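Local coordinates for protein P47 (PDB 6EKT) that is encoded in a botulinum neurotoxin gene cluster, resembles tubular lipid-binding proteins, and may help protect the toxin in the host gut, at residues F93-T98 / N159-N164; P107-K112 / N164-N169. All blocks are in the same frame, centred on the assembly; numbering follows the deposited sequence.

Contact 1: residues F93-T98 / N159-N164; sequences FKVRNT and NKLLIN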
loop_
_atom_site.group_PDB
_atom_site.type_symbol
_atom_site.label_atom_id
_atom_site.label_comp_id
_atom_site.label_asym_id
_atom_site.label_seq_id
_atom_site.Cartn_x
_atom_site.Cartn_y
_atom_site.Cartn_z
ATOM N N PHE A 93 15.088 -38.099 19.808
ATOM C CA PHE A 93 16.508 -37.789 19.878
ATOM C C PHE A 93 17.219 -38.743 20.833
ATOM O O PHE A 93 16.589 -39.317 21.725
ATOM C CB PHE A 93 16.781 -36.310 20.180
ATOM C CG PHE A 93 16.483 -35.890 21.593
ATOM C CD1 PHE A 93 15.205 -35.461 21.957
ATOM C CD2 PHE A 93 17.497 -35.868 22.560
ATOM C CE1 PHE A 93 14.935 -35.042 23.262
ATOM C CE2 PHE A 93 17.233 -35.450 23.864
ATOM C CZ PHE A 93 15.952 -35.034 24.213
ATOM N N LYS A 94 18.504 -38.917 20.587
ATOM C CA LYS A 94 19.356 -39.810 21.343
ATOM C C LYS A 94 20.620 -39.126 21.768
ATOM O O LYS A 94 21.288 -38.536 20.963
ATOM C CB LYS A 94 19.724 -40.998 20.463
ATOM C CG LYS A 94 20.362 -42.175 21.183
ATOM C CD LYS A 94 20.262 -43.449 20.350
ATOM C CE LYS A 94 21.009 -44.605 21.007
ATOM N NZ LYS A 94 21.233 -45.751 20.074
ATOM N N VAL A 95 20.957 -39.250 23.043
ATOM C CA VAL A 95 22.146 -38.639 23.574
ATOM C C VAL A 95 23.136 -39.592 24.260
ATOM O O VAL A 95 24.026 -40.077 23.624
ATOM C CB VAL A 95 21.825 -37.406 24.490
ATOM C CG1 VAL A 95 23.088 -36.701 24.942
ATOM C CG2 VAL A 95 21.030 -36.377 23.722
ATOM N N ARG A 96 22.973 -39.867 25.542
ATOM C CA ARG A 96 23.993 -40.650 26.260
ATOM C C ARG A 96 23.523 -42.078 26.436
ATOM O O ARG A 96 23.447 -42.619 27.526
ATOM C CB ARG A 96 24.351 -39.949 27.585
ATOM C CG ARG A 96 25.266 -38.731 27.424
ATOM C CD ARG A 96 24.938 -37.575 28.364
ATOM N NE ARG A 96 24.583 -38.093 29.667
ATOM C CZ ARG A 96 24.708 -37.459 30.825
ATOM N NH1 ARG A 96 25.170 -36.226 30.871
ATOM N NH2 ARG A 96 24.338 -38.085 31.948
ATOM N N ASN A 97 23.290 -42.705 25.307
ATOM C CA ASN A 97 22.666 -44.035 25.255
ATOM C C ASN A 97 21.194 -43.974 25.714
ATOM O O ASN A 97 20.574 -45.009 25.975
ATOM C CB ASN A 97 23.475 -45.065 26.082
ATOM C CG ASN A 97 23.894 -46.282 25.273
ATOM O OD1 ASN A 97 23.171 -46.745 24.381
ATOM N ND2 ASN A 97 25.073 -46.817 25.590
ATOM N N THR A 98 20.645 -42.755 25.792
ATOM C CA THR A 98 19.246 -42.518 26.163
ATOM C C THR A 98 18.513 -41.950 24.956
ATOM O O THR A 98 18.972 -40.979 24.351
ATOM C CB THR A 98 19.113 -41.506 27.327
ATOM O OG1 THR A 98 20.051 -41.825 28.362
ATOM C CG2 THR A 98 17.700 -41.516 27.907
ATOM N N ASN A 159 16.810 -28.727 22.835
ATOM C CA ASN A 159 17.013 -27.367 22.314
ATOM C C ASN A 159 18.229 -27.269 21.432
ATOM O O ASN A 159 18.166 -26.663 20.355
ATOM C CB ASN A 159 17.119 -26.353 23.451
ATOM C CG ASN A 159 15.795 -26.149 24.148
ATOM O OD1 ASN A 159 14.737 -26.565 23.636
ATOM N ND2 ASN A 159 15.836 -25.543 25.342
ATOM N N LYS A 160 19.329 -27.857 21.896
ATOM C CA LYS A 160 20.564 -27.881 21.132
ATOM C C LYS A 160 20.387 -28.640 19.817
ATOM O O LYS A 160 20.764 -28.127 18.764
ATOM C CB LYS A 160 21.702 -28.467 21.970
ATOM C CG LYS A 160 23.059 -28.423 21.292
ATOM C CD LYS A 160 23.437 -29.794 20.728
ATOM C CE LYS A 160 24.885 -29.827 20.264
ATOM N NZ LYS A 160 25.069 -30.889 19.227
ATOM N N LEU A 161 19.810 -29.839 19.887
ATOM C CA LEU A 161 19.673 -30.694 18.701
ATOM C C LEU A 161 18.620 -30.188 17.712
ATOM O O LEU A 161 18.750 -30.434 16.511
ATOM C CB LEU A 161 19.398 -32.152 19.089
ATOM C CG LEU A 161 20.582 -32.886 19.734
ATOM C CD1 LEU A 161 20.128 -34.184 20.383
ATOM C CD2 LEU A 161 21.647 -33.169 18.675
ATOM N N LEU A 162 17.591 -29.507 18.213
ATOM C CA LEU A 162 16.599 -28.868 17.332
ATOM C C LEU A 162 17.251 -27.837 16.423
ATOM O O LEU A 162 16.988 -27.802 15.228
ATOM C CB LEU A 162 15.437 -28.226 18.109
ATOM C CG LEU A 162 14.357 -27.586 17.195
ATOM C CD1 LEU A 162 12.936 -27.905 17.638
ATOM C CD2 LEU A 162 14.542 -26.076 17.043
ATOM N N ILE A 163 18.089 -26.991 17.005
ATOM C CA ILE A 163 18.761 -25.955 16.235
ATOM C C ILE A 163 19.717 -26.604 15.226
ATOM O O ILE A 163 19.756 -26.198 14.062
ATOM C CB ILE A 163 19.473 -24.964 17.167
ATOM C CG1 ILE A 163 18.426 -24.258 18.029
ATOM C CG2 ILE A 163 20.288 -23.950 16.375
ATOM C CD1 ILE A 163 19.000 -23.321 19.076
ATOM N N ASN A 164 20.460 -27.621 15.683
ATOM C CA ASN A 164 21.355 -28.372 14.806
ATOM C C ASN A 164 20.591 -28.846 13.589
ATOM O O ASN A 164 21.037 -28.631 12.456
ATOM C CB ASN A 164 21.941 -29.598 15.507
ATOM C CG ASN A 164 23.184 -29.296 16.314
ATOM O OD1 ASN A 164 23.382 -29.894 17.362
ATOM N ND2 ASN A 164 24.034 -28.398 15.827
#
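The ring of Phe-93 meets Leu-161 obliquely, its CD2 lying 3.8 Å from Leu-161 CD1, while Val-95 CG2 of the same segment lies in the plane of that ring, at its edge. This is helix-on-sheet packing in the TULIP-like fold of P47: Phe-93, near the end of strand 91-94 in a four-stranded antiparallel sheet, and Val-95 just after the strand point toward helix 152-168. The leucine lies roughly perpendicular to the phenylalanine side chain and also reaches back to Phe-93 CB, 4.0 Å from Leu-161 CD1. Phe-93 holds CG between its backbone N and carbonyl carbon (chi1 72°), which puts the ring beside the helix, where it also touches Tyr-157 and Phe-158. Ile-64 of the adjacent strand 62-68 packs on both Phe-93 and Leu-161 and joins them in one apolar cluster. After Val-95 the chain turns back, closed by a backbone bond from Val-95 N to Thr-98 O of 2.9 Å. Next to Leu-161, Lys-160 reaches one turn along the helix: its NZ donates to Asn-164 OD1 at 2.7 Å in the carbonyl plane, and has a second partner in Gln-62 OE1. No hydrogen bond crosses the contact; Leu-161 CD1 meets both residues, with Val-95 CG2 at 4.1 Å.

Contact 2: residues P107-K112 / N164-N169; sequences PVLEIK and NAFIQN
Apolar packing joins the two segments: Leu-109 and Ile-111, alternate residues of strand 108-118, both meet Phe-166 near the end of helix 152-168. The strand belongs to a six-stranded antiparallel sheet, and the helix packs against it in the TULIP-like fold. Leu-109 and Phe-166 reach toward each other from the strand and the helix, and Leu-109 CD1 comes close to the outer end of the ring, 3.4 Å from Phe-166 CZ and 3.5 Å from Phe-166 CE2. Ile-111 runs roughly perpendicular to the Phe-166 side chain; with CG1 anti to its carbonyl carbon (chi1 -55°), its CD1 comes to 4.1 Å from Phe-166 CE2. Both methyls approach the ring obliquely. Aromatic packing adds Phe-53, edge-to-face with Phe-166, and Met-66 also touches this ring.

Charged groups stay apart from this cluster: Glu-110, on the strand between the two apolar residues, points to the other face of the sheet and forms salt bridges with Lys-140 and Arg-83. Hydrogen bonding finishes the helix, where Asn-169, the first residue to leave helical geometry, turns its amide back. Asn-169 ND2, which also bonds Leu-54 O, donates to Ala-165 O at 2.8 Å with an N-H...O angle of 167°, the carbonyl oxygen lying in the amide plane of Asn-169.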
loop_
_atom_site.group_PDB
_atom_site.type_symbol
_atom_site.label_atom_id
_atom_site.label_comp_id
_atom_site.label_asym_id
_atom_site.label_seq_id
_atom_site.Cartn_x
_atom_site.Cartn_y
_atom_site.Cartn_z
ATOM N N PRO A 107 6.924 -27.536 19.654
ATOM C CA PRO A 107 7.785 -26.379 19.902
ATOM C C PRO A 107 7.223 -25.085 19.320
ATOM O O PRO A 107 6.493 -25.101 18.317
ATOM C CB PRO A 107 9.093 -26.745 19.177
ATOM C CG PRO A 107 9.009 -28.230 18.906
ATOM C CD PRO A 107 7.541 -28.447 18.672
ATOM N N VAL A 108 7.556 -23.980 19.981
ATOM C CA VAL A 108 7.274 -22.653 19.456
ATOM C C VAL A 108 8.616 -21.986 19.195
ATOM O O VAL A 108 9.433 -21.806 20.118
ATOM C CB VAL A 108 6.420 -21.806 20.434
ATOM C CG1 VAL A 108 6.095 -20.443 19.828
ATOM C CG2 VAL A 108 5.146 -22.549 20.808
ATOM N N LEU A 109 8.841 -21.653 17.928
ATOM C CA LEU A 109 10.040 -20.981 17.511
ATOM C C LEU A 109 9.715 -19.580 17.003
ATOM O O LEU A 109 8.548 -19.249 16.724
ATOM C CB LEU A 109 10.745 -21.777 16.403
ATOM C CG LEU A 109 10.950 -23.281 16.628
ATOM C CD1 LEU A 109 11.468 -23.979 15.377
ATOM C CD2 LEU A 109 11.890 -23.513 17.793
ATOM N N GLU A 110 10.757 -18.766 16.900
ATOM C CA GLU A 110 10.702 -17.554 16.108
ATOM C C GLU A 110 11.785 -17.627 15.055
ATOM O O GLU A 110 12.944 -17.894 15.367
ATOM C CB GLU A 110 10.846 -16.301 16.977
ATOM C CG GLU A 110 9.523 -15.864 17.559
ATOM C CD GLU A 110 9.590 -14.561 18.336
ATOM O OE1 GLU A 110 8.700 -14.358 19.172
ATOM O OE2 GLU A 110 10.509 -13.731 18.112
ATOM N N ILE A 111 11.405 -17.403 13.793
ATOM C CA ILE A 111 12.369 -17.489 12.701
ATOM C C ILE A 111 12.313 -16.188 11.921
ATOM O O ILE A 111 11.223 -15.706 11.592
ATOM C CB ILE A 111 12.142 -18.722 11.782
ATOM C CG1 ILE A 111 12.131 -20.034 12.613
ATOM C CG2 ILE A 111 13.208 -18.777 10.685
ATOM C CD1 ILE A 111 11.960 -21.329 11.824
ATOM N N LYS A 112 13.490 -15.644 11.638
ATOM C CA LYS A 112 13.622 -14.413 10.861
ATOM C C LYS A 112 13.171 -14.633 9.411
ATOM O O LYS A 112 13.356 -15.720 8.861
ATOM C CB LYS A 112 15.074 -13.946 10.894
ATOM C CG LYS A 112 15.277 -12.526 10.386
ATOM C CD LYS A 112 16.721 -12.075 10.468
ATOM C CE LYS A 112 17.168 -11.724 11.886
ATOM N NZ LYS A 112 16.391 -10.598 12.445
ATOM N N ASN A 164 20.460 -27.621 15.683
ATOM C CA ASN A 164 21.355 -28.372 14.806
ATOM C C ASN A 164 20.591 -28.846 13.589
ATOM O O ASN A 164 21.037 -28.631 12.456
ATOM C CB ASN A 164 21.941 -29.598 15.507
ATOM C CG ASN A 164 23.184 -29.296 16.314
ATOM O OD1 ASN A 164 23.382 -29.894 17.362
ATOM N ND2 ASN A 164 24.034 -28.398 15.827
ATOM N N ALA A 165 19.438 -29.472 13.839
ATOM C CA ALA A 165 18.628 -30.052 12.782
ATOM C C ALA A 165 18.055 -28.982 11.822
ATOM O O ALA A 165 18.104 -29.151 10.595
ATOM C CB ALA A 165 17.531 -30.933 13.370
ATOM N N PHE A 166 17.566 -27.871 12.369
ATOM C CA PHE A 166 17.049 -26.788 11.512
ATOM C C PHE A 166 18.119 -26.226 10.584
ATOM O O PHE A 166 17.928 -26.211 9.364
ATOM C CB PHE A 166 16.365 -25.679 12.337
ATOM C CG PHE A 166 14.914 -25.952 12.624
ATOM C CD1 PHE A 166 14.525 -27.069 13.368
ATOM C CD2 PHE A 166 13.921 -25.093 12.144
ATOM C CE1 PHE A 166 13.182 -27.333 13.625
ATOM C CE2 PHE A 166 12.576 -25.355 12.386
ATOM C CZ PHE A 166 12.206 -26.469 13.134
ATOM N N ILE A 167 19.254 -25.816 11.149
ATOM C CA ILE A 167 20.334 -25.224 10.354
ATOM C C ILE A 167 20.841 -26.216 9.298
ATOM O O ILE A 167 20.973 -25.847 8.122
ATOM C CB ILE A 167 21.466 -24.619 11.217
ATOM C CG1 ILE A 167 20.956 -23.355 11.925
ATOM C CG2 ILE A 167 22.702 -24.291 10.373
ATOM C CD1 ILE A 167 21.710 -22.997 13.189
ATOM N N GLN A 168 21.060 -27.472 9.687
ATOM C CA GLN A 168 21.551 -28.454 8.724
ATOM C C GLN A 168 20.554 -28.760 7.589
ATOM O O GLN A 168 20.971 -29.125 6.494
ATOM C CB GLN A 168 22.040 -29.734 9.417
ATOM C CG GLN A 168 22.981 -30.559 8.549
ATOM C CD GLN A 168 23.082 -31.976 9.027
ATOM O OE1 GLN A 168 22.165 -32.770 8.834
ATOM N NE2 GLN A 168 24.198 -32.308 9.661
ATOM N N ASN A 169 19.258 -28.574 7.841
ATOM C CA ASN A 169 18.205 -28.881 6.865
ATOM C C ASN A 169 17.578 -27.634 6.227
ATOM O O ASN A 169 16.478 -27.696 5.663
ATOM C CB ASN A 169 17.112 -29.708 7.524
ATOM C CG ASN A 169 17.527 -31.135 7.770
ATOM O OD1 ASN A 169 17.413 -31.985 6.889
ATOM N ND2 ASN A 169 18.001 -31.411 8.979
#

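Contacts 1 and 2 use successive parts of helix 152-168, sharing Asn-164, but set it against different sheets: strand 91-94 of the four-stranded sheet in contact 1, strand 108-118 of the six-stranded sheet in contact 2. The helix thus lies between the two. Their centres are 14 Å apart, and Leu-162 connects them, its CD2 being 3.8 Å from Leu-109 CD2. Both are apolar and bury similar areas, without a hydrogen bond across either. All three touching residues are buried in contact 2, whereas Val-95 of contact 1 is partly exposed beside a solvent-facing turn. The aromatic ring comes from the strand in contact 1 and from the helix in contact 2.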